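Local coordinates for binding domain (Hc) of Paraclostridial Mosquitocidal Protein 1 (PDB 6HOX) that acts as the receptor-binding domain of a botulinum-like neurotoxin that targets Anopheles mosquitoes, directing the toxin to host nerve cells, at residues N24-L29 against I226-L231; D34-L39 against V52-G57; D129-W134 against I146-T151; S262-N267 against V438-G443; N344-L349 against E364-D369. All blocks are in the same frame, centred on the assembly; numbering follows the deposited sequence.

In the fold
Contacts 1, 2 and 3 lie in the N-terminal, lectin-like jelly-roll subdomain, contacts 4 and 5 in the C-terminal beta-trefoil. Contact 1 closes a loop of nearly 200 residues that contains contacts 2 and 3, in that order. Contacts 1 and 2, whose centres are 19 Å apart, touch and share an antiparallel sheet in which strands 25-32 and 35-38 are neighbours; contact 3 lies in another antiparallel sheet, on the hairpin 131-137/143-147. Contact 4 spans most of the trefoil and encloses contact 5, about 22 Å away between centres. Contacts 1 and 5 lie on opposite sides of the chain's centre, about 50 Å apart between centres, in keeping with an elongated two-lobed domain.

Contact 1: residues N24-L29 against I226-L231; sequences NLVFSL and IYQRAL
The ring of Tyr227 has Leu25 over one face: CD1 of Leu25 stands 3.9 Å from the ring centroid in a CH-pi contact, shifted toward the rim, with CE2 the nearest ring atom. In Leu25, chi1 (-179°) sets CG anti to the backbone N, and chi2 (75°) then turns CD1 over the ring. The guanidinium of Arg229 has Leu231 CD2 over one face and Asn24 ND2 at its edge; ND2 and NE of Arg229 are both donors and make no bond with each other, while Arg229 NH2 forms a salt bridge with Glu235. The backbones run antiparallel and carry a classic beta bulge, since Val26 and Phe27 both face Ile226. Ile226 O takes a nearly straight bond from Val26 N at 2.8 Å (169°) and a weak one from Phe27 N, and Ile226 N returns a bond to Phe27 O at 2.9 Å. Beyond the bulge Gln228 N binds Asn24 O at 2.9 Å. On the sheet face opposite Tyr227, Ile226 CD1 approaches Phe27 CD2 at 4.0 Å. Ile226 CG2 meets Val26 CG2 at 3.9 Å. Here strand 25-32 is held between strands 218-227 and 35-38 of the jelly-roll sheet; strand 89-96 flanks 218-227 through Thr90, and Leu239 of helix 233-241 packs against Tyr227.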
# COMPACT_ATOMS: atom_id res chain seq x y z
N ASN A 24 -9.18 -18.92 -15.98
CA ASN A 24 -7.92 -19.64 -15.83
C ASN A 24 -7.49 -19.73 -14.36
O ASN A 24 -6.44 -20.27 -14.09
CB ASN A 24 -6.83 -19.00 -16.68
CG ASN A 24 -7.01 -19.36 -18.14
OD1 ASN A 24 -6.78 -20.50 -18.53
ND2 ASN A 24 -7.41 -18.38 -18.94
N LEU A 25 -8.32 -19.24 -13.44
CA LEU A 25 -7.98 -19.24 -12.02
C LEU A 25 -8.18 -20.64 -11.44
O LEU A 25 -9.29 -21.15 -11.45
CB LEU A 25 -8.89 -18.24 -11.30
CG LEU A 25 -8.64 -18.10 -9.81
CD1 LEU A 25 -7.36 -17.30 -9.57
CD2 LEU A 25 -9.83 -17.44 -9.11
N VAL A 26 -7.12 -21.24 -10.89
CA VAL A 26 -7.24 -22.60 -10.38
C VAL A 26 -7.13 -22.62 -8.85
O VAL A 26 -7.44 -23.62 -8.22
CB VAL A 26 -6.22 -23.56 -11.04
CG1 VAL A 26 -6.44 -23.65 -12.54
CG2 VAL A 26 -4.78 -23.22 -10.71
N PHE A 27 -6.71 -21.50 -8.25
CA PHE A 27 -6.51 -21.41 -6.81
C PHE A 27 -6.53 -19.94 -6.40
O PHE A 27 -5.89 -19.13 -7.04
CB PHE A 27 -5.18 -22.03 -6.41
CG PHE A 27 -4.89 -21.99 -4.93
CD1 PHE A 27 -5.51 -22.87 -4.07
CD2 PHE A 27 -4.00 -21.06 -4.40
CE1 PHE A 27 -5.25 -22.83 -2.71
CE2 PHE A 27 -3.72 -21.02 -3.04
CZ PHE A 27 -4.36 -21.90 -2.19
N SER A 28 -7.23 -19.62 -5.31
CA SER A 28 -7.26 -18.26 -4.79
C SER A 28 -7.40 -18.29 -3.26
O SER A 28 -8.47 -18.60 -2.74
CB SER A 28 -8.35 -17.45 -5.41
OG SER A 28 -8.37 -16.15 -4.87
N LEU A 29 -6.32 -17.91 -2.57
CA LEU A 29 -6.28 -18.01 -1.13
C LEU A 29 -6.72 -16.67 -0.53
O LEU A 29 -6.11 -15.63 -0.82
CB LEU A 29 -4.85 -18.35 -0.69
CG LEU A 29 -4.62 -18.44 0.81
CD1 LEU A 29 -5.33 -19.64 1.40
CD2 LEU A 29 -3.13 -18.50 1.11
N ILE A 226 -3.33 -18.61 -8.24
CA ILE A 226 -2.62 -19.34 -9.31
C ILE A 226 -3.55 -19.45 -10.51
O ILE A 226 -4.73 -19.81 -10.38
CB ILE A 226 -2.14 -20.73 -8.85
CG1 ILE A 226 -1.27 -20.64 -7.60
CG2 ILE A 226 -1.44 -21.42 -10.01
CD1 ILE A 226 -1.02 -21.96 -6.91
N TYR A 227 -3.01 -19.10 -11.68
CA TYR A 227 -3.70 -19.17 -12.95
C TYR A 227 -2.93 -20.16 -13.83
O TYR A 227 -1.69 -20.20 -13.76
CB TYR A 227 -3.75 -17.83 -13.67
CG TYR A 227 -4.38 -16.70 -12.90
CD1 TYR A 227 -3.68 -16.01 -11.92
CD2 TYR A 227 -5.68 -16.29 -13.16
CE1 TYR A 227 -4.26 -14.97 -11.20
CE2 TYR A 227 -6.27 -15.25 -12.46
CZ TYR A 227 -5.56 -14.60 -11.47
OH TYR A 227 -6.14 -13.59 -10.78
N GLN A 228 -3.68 -20.89 -14.67
CA GLN A 228 -3.12 -21.96 -15.50
C GLN A 228 -2.73 -21.42 -16.88
O GLN A 228 -2.72 -22.16 -17.85
CB GLN A 228 -4.14 -23.11 -15.62
CG GLN A 228 -5.35 -22.75 -16.48
CD GLN A 228 -6.45 -23.78 -16.39
OE1 GLN A 228 -6.24 -24.92 -15.96
NE2 GLN A 228 -7.64 -23.40 -16.84
N ARG A 229 -2.39 -20.13 -16.94
CA ARG A 229 -1.86 -19.49 -18.13
C ARG A 229 -0.87 -18.41 -17.68
O ARG A 229 -0.96 -17.95 -16.54
CB ARG A 229 -3.03 -18.88 -18.93
CG ARG A 229 -2.66 -18.35 -20.30
CD ARG A 229 -3.88 -18.04 -21.14
NE ARG A 229 -4.73 -17.02 -20.54
CZ ARG A 229 -4.53 -15.71 -20.64
NH1 ARG A 229 -3.39 -15.25 -21.12
NH2 ARG A 229 -5.48 -14.87 -20.26
N ALA A 230 0.05 -18.03 -18.57
CA ALA A 230 0.95 -16.91 -18.36
C ALA A 230 0.27 -15.64 -18.87
O ALA A 230 0.10 -15.51 -20.07
CB ALA A 230 2.25 -17.13 -19.09
N LEU A 231 -0.10 -14.72 -17.98
CA LEU A 231 -0.79 -13.52 -18.42
C LEU A 231 0.21 -12.63 -19.16
O LEU A 231 1.40 -12.59 -18.81
CB LEU A 231 -1.40 -12.76 -17.23
CG LEU A 231 -2.33 -13.53 -16.30
CD1 LEU A 231 -2.84 -12.61 -15.20
CD2 LEU A 231 -3.50 -14.14 -17.05

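Contact 2: residues D34-L39 against V52-G57; sequences DKIKDL and VQIVDG
Two outer strands of the curled jelly-roll sheet, 35-38 and 53-56, meet here through the side chains of Ile36 and Ile54, joined by Val52. They are not bridged to each other: 35-38 pairs with strand 25-32 and 53-56 with strand 61-66, and both of those inner strands pair with 218-227. The side-chain contacts are apolar and the contact is small. Ile36 points toward the other segment and carries it, chi2 (158°) taking CD1 on to Val52. This CD1 lies 3.6 Å from Val52 CG1, the two side chains crossing obliquely, and 4.0 Å from Ile54 CG1. The Ile36 and Ile54 side chains lie alongside, running opposite ways, with CG1 of Ile36 4.1 Å from CG1 of Ile54. Leu29 and Ile63, from the two inner strands, pack on Ile36, and Val31 packs on Ile54. The end of Ile54 passes beyond Ile36 to the turn just before strand 35-38, where its CD1 approaches the carbonyl oxygen of Asp34 at 3.2 Å.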
# COMPACT_ATOMS: atom_id res chain seq x y z
N ASP A 34 -15.09 -15.28 7.91
CA ASP A 34 -14.27 -15.58 9.09
C ASP A 34 -13.38 -16.82 8.90
O ASP A 34 -12.84 -17.28 9.88
CB ASP A 34 -15.10 -15.90 10.33
CG ASP A 34 -16.03 -14.78 10.78
OD1 ASP A 34 -15.73 -13.61 10.44
OD2 ASP A 34 -17.03 -15.10 11.46
N LYS A 35 -13.27 -17.35 7.68
CA LYS A 35 -12.46 -18.56 7.43
C LYS A 35 -11.57 -18.34 6.21
O LYS A 35 -11.97 -17.73 5.24
CB LYS A 35 -13.34 -19.78 7.15
CG LYS A 35 -13.73 -20.62 8.36
CD LYS A 35 -14.12 -22.03 7.97
CE LYS A 35 -12.94 -22.98 7.91
NZ LYS A 35 -12.69 -23.62 9.23
N ILE A 36 -10.39 -18.94 6.27
CA ILE A 36 -9.44 -19.02 5.18
C ILE A 36 -9.86 -20.18 4.28
O ILE A 36 -10.06 -21.31 4.74
CB ILE A 36 -8.01 -19.16 5.78
CG1 ILE A 36 -7.67 -17.92 6.61
CG2 ILE A 36 -6.98 -19.43 4.69
CD1 ILE A 36 -6.59 -18.13 7.64
N LYS A 37 -10.04 -19.88 2.99
CA LYS A 37 -10.54 -20.84 1.99
C LYS A 37 -9.83 -20.61 0.66
O LYS A 37 -9.22 -19.56 0.43
CB LYS A 37 -12.03 -20.65 1.71
CG LYS A 37 -12.94 -20.52 2.93
CD LYS A 37 -14.39 -20.35 2.55
CE LYS A 37 -15.29 -20.07 3.74
NZ LYS A 37 -16.66 -19.69 3.31
N ASP A 38 -9.97 -21.59 -0.23
CA ASP A 38 -9.75 -21.40 -1.65
C ASP A 38 -11.02 -20.76 -2.21
O ASP A 38 -12.10 -21.33 -2.15
CB ASP A 38 -9.41 -22.73 -2.32
CG ASP A 38 -9.45 -22.70 -3.83
OD1 ASP A 38 -9.32 -21.60 -4.39
OD2 ASP A 38 -9.59 -23.80 -4.44
N LEU A 39 -10.89 -19.54 -2.71
CA LEU A 39 -12.02 -18.75 -3.16
C LEU A 39 -12.33 -19.01 -4.63
O LEU A 39 -13.29 -18.48 -5.13
CB LEU A 39 -11.69 -17.27 -2.96
CG LEU A 39 -11.40 -16.80 -1.54
CD1 LEU A 39 -11.06 -15.32 -1.55
CD2 LEU A 39 -12.60 -17.05 -0.63
N VAL A 52 -2.00 -19.21 12.50
CA VAL A 52 -2.40 -18.28 11.45
C VAL A 52 -3.49 -17.37 12.02
O VAL A 52 -4.35 -17.82 12.77
CB VAL A 52 -2.90 -19.01 10.18
CG1 VAL A 52 -3.33 -18.04 9.09
CG2 VAL A 52 -1.86 -19.99 9.64
N GLN A 53 -3.46 -16.08 11.67
CA GLN A 53 -4.49 -15.14 12.11
C GLN A 53 -5.21 -14.52 10.91
O GLN A 53 -4.74 -14.54 9.77
CB GLN A 53 -3.86 -14.05 12.98
CG GLN A 53 -3.11 -14.60 14.19
CD GLN A 53 -2.30 -13.55 14.91
OE1 GLN A 53 -1.78 -12.62 14.31
NE2 GLN A 53 -2.17 -13.73 16.21
N ILE A 54 -6.41 -14.02 11.22
CA ILE A 54 -7.23 -13.25 10.34
C ILE A 54 -7.31 -11.84 10.93
O ILE A 54 -7.72 -11.67 12.07
CB ILE A 54 -8.62 -13.90 10.19
CG1 ILE A 54 -8.52 -15.35 9.73
CG2 ILE A 54 -9.50 -13.07 9.26
CD1 ILE A 54 -9.85 -16.07 9.65
N VAL A 55 -6.87 -10.84 10.16
CA VAL A 55 -6.80 -9.47 10.63
C VAL A 55 -7.47 -8.59 9.59
O VAL A 55 -7.85 -9.07 8.51
CB VAL A 55 -5.34 -9.04 10.90
CG1 VAL A 55 -4.70 -9.90 11.99
CG2 VAL A 55 -4.49 -9.05 9.64
N ASP A 56 -7.62 -7.31 9.92
CA ASP A 56 -8.15 -6.33 9.02
C ASP A 56 -7.17 -6.17 7.86
O ASP A 56 -5.95 -6.17 8.09
CB ASP A 56 -8.43 -5.03 9.77
CG ASP A 56 -9.56 -5.22 10.77
OD1 ASP A 56 -10.68 -5.59 10.33
OD2 ASP A 56 -9.31 -5.04 11.95
N GLY A 57 -7.71 -6.02 6.64
CA GLY A 57 -6.92 -5.99 5.41
C GLY A 57 -7.31 -4.86 4.49
O GLY A 57 -7.90 -3.88 4.89

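Contact 3: residues D129-W134 against I146-T151; sequences DGNLVW and IITSLT
Asn131 OD1 is gripped by two donors from the opposite segment: Thr148 OG1 at 2.6 Å, in the amide plane on a lone pair, and Leu150 N at 3.0 Å, tilted from that plane. The amide nitrogen is used as well. Asn131 ND2 donates to Leu150 O at 2.9 Å along an almost straight N-H (173°), with the acceptor in the amide plane, and adds a weak bond to Asp129 O. One side chain thereby answers both the N-H and the carbonyl of Leu150. Thr148 OG1 gives its proton to Asn131 OD1 and accepts from Leu132 N at 3.1 Å; chi1 of 66° sets this hydroxyl between the backbone N and the carbonyl carbon. The bonds continue into the antiparallel beta hairpin of strands 131-137 and 143-147. Thr148 N binds Leu132 O at 3.0 Å, nearly along the C=O axis. Trp134 and Ile146 form a hydrogen-bonded pair, with Trp134 N to Ile146 O at 2.9 Å and Ile146 N to Trp134 O at 2.7 Å. Between that pair and the Thr148 N to Leu132 O bond, Val133 and Ile147 make a non-hydrogen-bonded pair whose side chains lie side by side, Val133 CG2 against Ile147 CG1 at 3.9 Å.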
# COMPACT_ATOMS: atom_id res chain seq x y z
N ASP A 129 16.64 -8.56 2.29
CA ASP A 129 17.10 -7.15 2.33
C ASP A 129 16.01 -6.22 1.80
O ASP A 129 16.24 -5.44 0.87
CB ASP A 129 18.36 -6.96 1.48
CG ASP A 129 19.50 -7.84 1.95
OD1 ASP A 129 19.58 -8.08 3.18
OD2 ASP A 129 20.30 -8.27 1.09
N GLY A 130 14.81 -6.37 2.36
CA GLY A 130 13.67 -5.51 2.04
C GLY A 130 13.09 -5.70 0.64
O GLY A 130 12.24 -4.91 0.22
N ASN A 131 13.58 -6.71 -0.08
CA ASN A 131 13.21 -6.98 -1.46
C ASN A 131 12.59 -8.38 -1.54
O ASN A 131 12.48 -9.08 -0.54
CB ASN A 131 14.40 -6.75 -2.40
CG ASN A 131 14.50 -5.30 -2.85
OD1 ASN A 131 13.77 -4.86 -3.74
ND2 ASN A 131 15.39 -4.55 -2.22
N LEU A 132 12.11 -8.74 -2.73
CA LEU A 132 11.35 -9.97 -2.98
C LEU A 132 12.19 -10.83 -3.93
O LEU A 132 12.85 -10.28 -4.83
CB LEU A 132 10.00 -9.59 -3.60
CG LEU A 132 8.88 -10.62 -3.51
CD1 LEU A 132 8.41 -10.82 -2.08
CD2 LEU A 132 7.71 -10.20 -4.37
N VAL A 133 12.22 -12.13 -3.67
CA VAL A 133 12.90 -13.12 -4.50
C VAL A 133 11.87 -14.11 -5.04
O VAL A 133 11.10 -14.67 -4.24
CB VAL A 133 13.96 -13.90 -3.70
CG1 VAL A 133 14.64 -14.97 -4.56
CG2 VAL A 133 14.99 -12.96 -3.10
N TRP A 134 11.90 -14.31 -6.36
CA TRP A 134 11.27 -15.41 -7.05
C TRP A 134 12.39 -16.33 -7.55
O TRP A 134 13.32 -15.86 -8.21
CB TRP A 134 10.38 -14.92 -8.21
CG TRP A 134 9.97 -16.00 -9.16
CD1 TRP A 134 10.45 -16.21 -10.42
CD2 TRP A 134 9.01 -17.04 -8.92
NE1 TRP A 134 9.83 -17.29 -10.99
CE2 TRP A 134 8.94 -17.82 -10.08
CE3 TRP A 134 8.17 -17.36 -7.84
CZ2 TRP A 134 8.09 -18.91 -10.20
CZ3 TRP A 134 7.33 -18.44 -7.95
CH2 TRP A 134 7.30 -19.21 -9.11
N ILE A 146 14.61 -14.04 -9.79
CA ILE A 146 14.47 -12.62 -9.88
C ILE A 146 14.59 -12.11 -8.44
O ILE A 146 13.91 -12.58 -7.53
CB ILE A 146 13.16 -12.23 -10.59
CG1 ILE A 146 13.14 -12.75 -12.02
CG2 ILE A 146 12.93 -10.72 -10.53
CD1 ILE A 146 11.82 -12.58 -12.74
N ILE A 147 15.53 -11.19 -8.23
CA ILE A 147 15.69 -10.55 -6.96
C ILE A 147 15.46 -9.06 -7.21
O ILE A 147 16.24 -8.45 -7.92
CB ILE A 147 17.08 -10.89 -6.36
CG1 ILE A 147 17.25 -12.40 -6.21
CG2 ILE A 147 17.30 -10.16 -5.04
CD1 ILE A 147 18.65 -12.87 -5.91
N THR A 148 14.35 -8.50 -6.71
CA THR A 148 14.10 -7.08 -6.94
C THR A 148 15.24 -6.30 -6.25
O THR A 148 15.78 -6.75 -5.25
CB THR A 148 12.70 -6.66 -6.49
OG1 THR A 148 12.65 -6.81 -5.07
CG2 THR A 148 11.59 -7.46 -7.14
N SER A 149 15.62 -5.16 -6.84
CA SER A 149 16.79 -4.40 -6.39
C SER A 149 16.36 -2.97 -6.06
O SER A 149 17.08 -2.06 -6.31
CB SER A 149 17.91 -4.43 -7.42
OG SER A 149 17.50 -3.83 -8.64
N LEU A 150 15.18 -2.83 -5.47
CA LEU A 150 14.63 -1.54 -5.10
C LEU A 150 15.37 -1.03 -3.87
O LEU A 150 15.85 -1.82 -3.06
CB LEU A 150 13.13 -1.69 -4.84
CG LEU A 150 12.31 -2.09 -6.07
CD1 LEU A 150 11.10 -2.92 -5.69
CD2 LEU A 150 11.86 -0.88 -6.83
N THR A 151 15.46 0.30 -3.76
CA THR A 151 16.09 1.00 -2.65
C THR A 151 15.04 1.89 -2.01
O THR A 151 14.20 2.45 -2.72
CB THR A 151 17.26 1.88 -3.09
OG1 THR A 151 16.68 2.93 -3.86
CG2 THR A 151 18.31 1.14 -3.91

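Contact 4: residues S262-N267 against V438-G443; sequences SYYMIN and VSEDEG
Ile266 reaches Val438 because chi1 (-66°) sets CG1 anti to the carbonyl carbon and chi2 (167°) extends the chain to CD1. In Val438, chi1 of -169° turns CG1 anti to the backbone N and puts CG2 beside it, facing Ile266. The two methyls, Ile266 CD1 and Val438 CG2, meet obliquely at 3.4 Å, a close approach that makes the packing here tight. Tyr264 and Val438 form an antiparallel hydrogen-bonded pair: Tyr264 N binds Val438 O at 2.7 Å and Val438 N binds Tyr264 O at 2.8 Å. Tyr263 brings the edge of its ring to the chain, with CD1 3.6 Å from Val438 C; its hydroxyl is bonded to Glu258 N. Farther on, Asp441 OD2 accepts from Gly443 N at 2.8 Å in an Asx turn, and also forms a salt bridge with Arg220 of the jelly-roll subdomain. Within the beta-trefoil, strand 263-267 is flanked by the C-terminal strand 435-438 and by strand 316-320, where Tyr263 is backbone-bonded to Val317.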
# COMPACT_ATOMS: atom_id res chain seq x y z
N SER A 262 -9.01 8.48 13.51
CA SER A 262 -7.86 9.36 13.75
C SER A 262 -6.75 9.08 12.74
O SER A 262 -6.29 7.95 12.62
CB SER A 262 -7.33 9.26 15.16
OG SER A 262 -8.11 10.05 16.02
N TYR A 263 -6.31 10.15 12.08
CA TYR A 263 -5.30 10.06 11.05
C TYR A 263 -4.25 11.16 11.26
O TYR A 263 -4.55 12.22 11.78
CB TYR A 263 -5.89 10.27 9.65
CG TYR A 263 -6.69 9.14 9.06
CD1 TYR A 263 -6.17 7.85 8.95
CD2 TYR A 263 -7.95 9.38 8.53
CE1 TYR A 263 -6.91 6.83 8.36
CE2 TYR A 263 -8.71 8.36 7.97
CZ TYR A 263 -8.18 7.09 7.86
OH TYR A 263 -8.93 6.10 7.30
N TYR A 264 -3.03 10.88 10.81
CA TYR A 264 -2.07 11.90 10.47
C TYR A 264 -2.28 12.27 9.01
O TYR A 264 -2.44 11.40 8.15
CB TYR A 264 -0.63 11.44 10.72
CG TYR A 264 -0.41 10.93 12.12
CD1 TYR A 264 -0.20 11.80 13.18
CD2 TYR A 264 -0.43 9.57 12.39
CE1 TYR A 264 -0.01 11.32 14.47
CE2 TYR A 264 -0.24 9.08 13.68
CZ TYR A 264 -0.05 9.96 14.72
OH TYR A 264 0.14 9.47 15.99
N MET A 265 -2.26 13.57 8.74
CA MET A 265 -2.50 14.08 7.42
C MET A 265 -1.19 14.64 6.90
O MET A 265 -0.56 15.46 7.59
CB MET A 265 -3.60 15.16 7.46
CG MET A 265 -3.94 15.73 6.12
SD MET A 265 -5.27 16.92 6.29
CE MET A 265 -5.56 17.29 4.56
N ILE A 266 -0.79 14.16 5.71
CA ILE A 266 0.52 14.38 5.12
C ILE A 266 0.38 14.85 3.67
O ILE A 266 -0.43 14.34 2.89
CB ILE A 266 1.35 13.08 5.20
CG1 ILE A 266 1.66 12.72 6.65
CG2 ILE A 266 2.60 13.19 4.34
CD1 ILE A 266 2.19 11.32 6.84
N ASN A 267 1.24 15.79 3.30
CA ASN A 267 1.35 16.27 1.94
C ASN A 267 2.42 15.45 1.23
O ASN A 267 3.49 15.24 1.77
CB ASN A 267 1.71 17.75 1.86
CG ASN A 267 1.60 18.27 0.45
OD1 ASN A 267 2.53 18.15 -0.34
ND2 ASN A 267 0.46 18.83 0.11
N VAL A 438 -2.76 8.75 7.24
CA VAL A 438 -2.01 7.64 7.85
C VAL A 438 -2.57 7.36 9.25
O VAL A 438 -2.69 8.27 10.05
CB VAL A 438 -0.50 7.96 8.00
CG1 VAL A 438 0.29 6.71 8.38
CG2 VAL A 438 0.09 8.59 6.76
N SER A 439 -2.76 6.08 9.56
CA SER A 439 -3.10 5.54 10.87
C SER A 439 -1.91 4.71 11.36
O SER A 439 -1.18 4.13 10.54
CB SER A 439 -4.35 4.69 10.78
OG SER A 439 -4.27 3.80 9.66
N GLU A 440 -1.70 4.68 12.68
CA GLU A 440 -0.66 3.86 13.30
C GLU A 440 -0.93 2.38 12.98
O GLU A 440 -2.06 1.93 13.02
CB GLU A 440 -0.64 4.13 14.80
CG GLU A 440 0.48 3.43 15.54
CD GLU A 440 0.99 4.14 16.79
OE1 GLU A 440 0.41 5.20 17.16
OE2 GLU A 440 1.97 3.64 17.39
N ASP A 441 0.13 1.65 12.66
CA ASP A 441 0.07 0.22 12.35
C ASP A 441 1.33 -0.44 12.93
O ASP A 441 2.42 0.10 12.89
CB ASP A 441 -0.03 -0.02 10.83
CG ASP A 441 -0.09 -1.49 10.44
OD1 ASP A 441 -1.16 -2.09 10.60
OD2 ASP A 441 0.94 -2.04 10.01
N GLU A 442 1.15 -1.65 13.43
CA GLU A 442 2.22 -2.45 14.03
C GLU A 442 3.39 -2.62 13.05
O GLU A 442 4.54 -2.78 13.46
CB GLU A 442 1.62 -3.79 14.45
CG GLU A 442 2.60 -4.70 15.14
CD GLU A 442 2.05 -6.08 15.47
OE1 GLU A 442 0.81 -6.27 15.41
OE2 GLU A 442 2.86 -6.96 15.77
N GLY A 443 3.11 -2.60 11.75
CA GLY A 443 4.14 -2.82 10.73
C GLY A 443 4.96 -1.59 10.38
O GLY A 443 5.79 -1.63 9.48

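Contact 5: residues N344-L349 against E364-D369; sequences NLILTL and EGRNGD
Two donors converge on Leu349 O: Asn367 ND2 at 3.0 Å and a water at 2.8 Å. The amide nitrogen stands well above the carbonyl plane, whereas the carbonyl oxygen lies in the amide plane of Asn367. The same water donates to Gly365 O at 3.1 Å and so bridges the two backbones. Asn367 points toward strand 345-348 with CG anti to its backbone N (chi1 -180°), and its own N donates to Thr348 OG1 at 3.0 Å, a bent bond (138°). The methyl of Thr348, CG2, lies beside Gly365 O at 3.5 Å. In the beta-trefoil, strands 345-348 and 361-363 pair antiparallel; after the second the chain turns, and residues 364-367 run back in roughly the direction of 345-348 before strand 369-373. Gly368 has a positive phi, with backbone angles at which a side chain would collide with the carbonyl oxygen of Asn367, so glycine suits the turn. Its own carbonyl oxygen lies over the centre of the Arg366 guanidinium. Arg366 NH2 forms a salt bridge to Asp369 OD2 at 3.0 Å, while its NE is paired with Asp336 of strand 333-339. Its aliphatic part packs on the strand, Arg366 CG lying 3.9 Å from Ile346 CD1. At the other end Asn344 ND2 lies against Glu364 OE2, but too closely for the geometry of this bond to be relied on.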
# COMPACT_ATOMS: atom_id res chain seq x y z
N ASN A 344 -13.24 21.00 18.25
CA ASN A 344 -14.41 21.56 17.53
C ASN A 344 -14.00 22.42 16.33
O ASN A 344 -14.85 23.10 15.73
CB ASN A 344 -15.30 22.35 18.49
CG ASN A 344 -14.64 23.61 19.04
OD1 ASN A 344 -13.42 23.68 19.16
ND2 ASN A 344 -15.44 24.61 19.38
N LEU A 345 -12.71 22.43 15.95
CA LEU A 345 -12.27 23.22 14.82
C LEU A 345 -12.12 22.33 13.57
O LEU A 345 -11.70 21.16 13.68
CB LEU A 345 -10.95 23.92 15.17
CG LEU A 345 -11.00 24.84 16.41
CD1 LEU A 345 -9.75 25.71 16.46
CD2 LEU A 345 -12.25 25.70 16.41
N ILE A 346 -12.46 22.91 12.41
CA ILE A 346 -12.34 22.26 11.10
C ILE A 346 -11.50 23.13 10.15
O ILE A 346 -11.32 24.35 10.34
CB ILE A 346 -13.72 21.92 10.50
CG1 ILE A 346 -14.58 23.17 10.28
CG2 ILE A 346 -14.44 20.89 11.36
CD1 ILE A 346 -15.78 22.91 9.40
N LEU A 347 -10.95 22.47 9.12
CA LEU A 347 -10.16 23.12 8.11
C LEU A 347 -11.11 23.91 7.22
O LEU A 347 -12.00 23.33 6.64
CB LEU A 347 -9.41 22.05 7.30
CG LEU A 347 -8.45 22.55 6.22
CD1 LEU A 347 -7.27 23.26 6.85
CD2 LEU A 347 -7.98 21.39 5.35
N THR A 348 -10.92 25.22 7.15
CA THR A 348 -11.80 26.06 6.33
C THR A 348 -11.05 27.33 5.93
O THR A 348 -9.88 27.51 6.25
CB THR A 348 -13.12 26.30 7.07
OG1 THR A 348 -14.06 26.84 6.14
CG2 THR A 348 -12.96 27.21 8.27
N LEU A 349 -11.73 28.18 5.16
CA LEU A 349 -11.21 29.49 4.84
C LEU A 349 -11.79 30.48 5.85
O LEU A 349 -12.88 30.27 6.38
CB LEU A 349 -11.57 29.90 3.41
CG LEU A 349 -10.75 29.21 2.31
CD1 LEU A 349 -11.48 29.25 0.98
CD2 LEU A 349 -9.39 29.84 2.18
N GLU A 364 -14.31 27.01 13.97
CA GLU A 364 -15.55 26.34 14.33
C GLU A 364 -16.58 26.58 13.22
O GLU A 364 -17.39 25.72 12.92
CB GLU A 364 -16.07 26.87 15.66
CG GLU A 364 -17.32 26.15 16.13
CD GLU A 364 -17.54 26.13 17.63
OE1 GLU A 364 -17.58 27.22 18.24
OE2 GLU A 364 -17.65 25.01 18.19
N GLY A 365 -16.51 27.76 12.61
CA GLY A 365 -17.41 28.20 11.55
C GLY A 365 -17.01 27.67 10.17
O GLY A 365 -16.05 28.17 9.56
N ARG A 366 -17.78 26.68 9.70
CA ARG A 366 -17.75 26.14 8.35
C ARG A 366 -17.98 27.27 7.34
O ARG A 366 -18.99 27.97 7.42
CB ARG A 366 -18.83 25.06 8.24
CG ARG A 366 -18.67 24.08 7.09
CD ARG A 366 -19.48 22.82 7.36
NE ARG A 366 -19.31 21.85 6.29
CZ ARG A 366 -19.95 21.88 5.12
NH1 ARG A 366 -20.91 22.77 4.89
NH2 ARG A 366 -19.63 21.01 4.18
N ASN A 367 -17.03 27.44 6.42
CA ASN A 367 -17.04 28.50 5.43
C ASN A 367 -16.67 27.92 4.06
O ASN A 367 -15.52 27.97 3.64
CB ASN A 367 -16.07 29.63 5.80
CG ASN A 367 -16.08 30.74 4.78
OD1 ASN A 367 -17.06 30.90 4.06
ND2 ASN A 367 -15.01 31.52 4.70
N GLY A 368 -17.68 27.38 3.37
CA GLY A 368 -17.51 26.69 2.11
C GLY A 368 -17.58 25.19 2.34
O GLY A 368 -17.92 24.75 3.44
N ASP A 369 -17.26 24.42 1.29
CA ASP A 369 -17.32 22.96 1.32
C ASP A 369 -15.96 22.40 0.89
O ASP A 369 -15.28 23.00 0.07
CB ASP A 369 -18.44 22.43 0.43
CG ASP A 369 -19.82 22.94 0.84
OD1 ASP A 369 -20.18 24.04 0.41
OD2 ASP A 369 -20.48 22.25 1.63
O HOH W 1 -13.99 30.46 8.98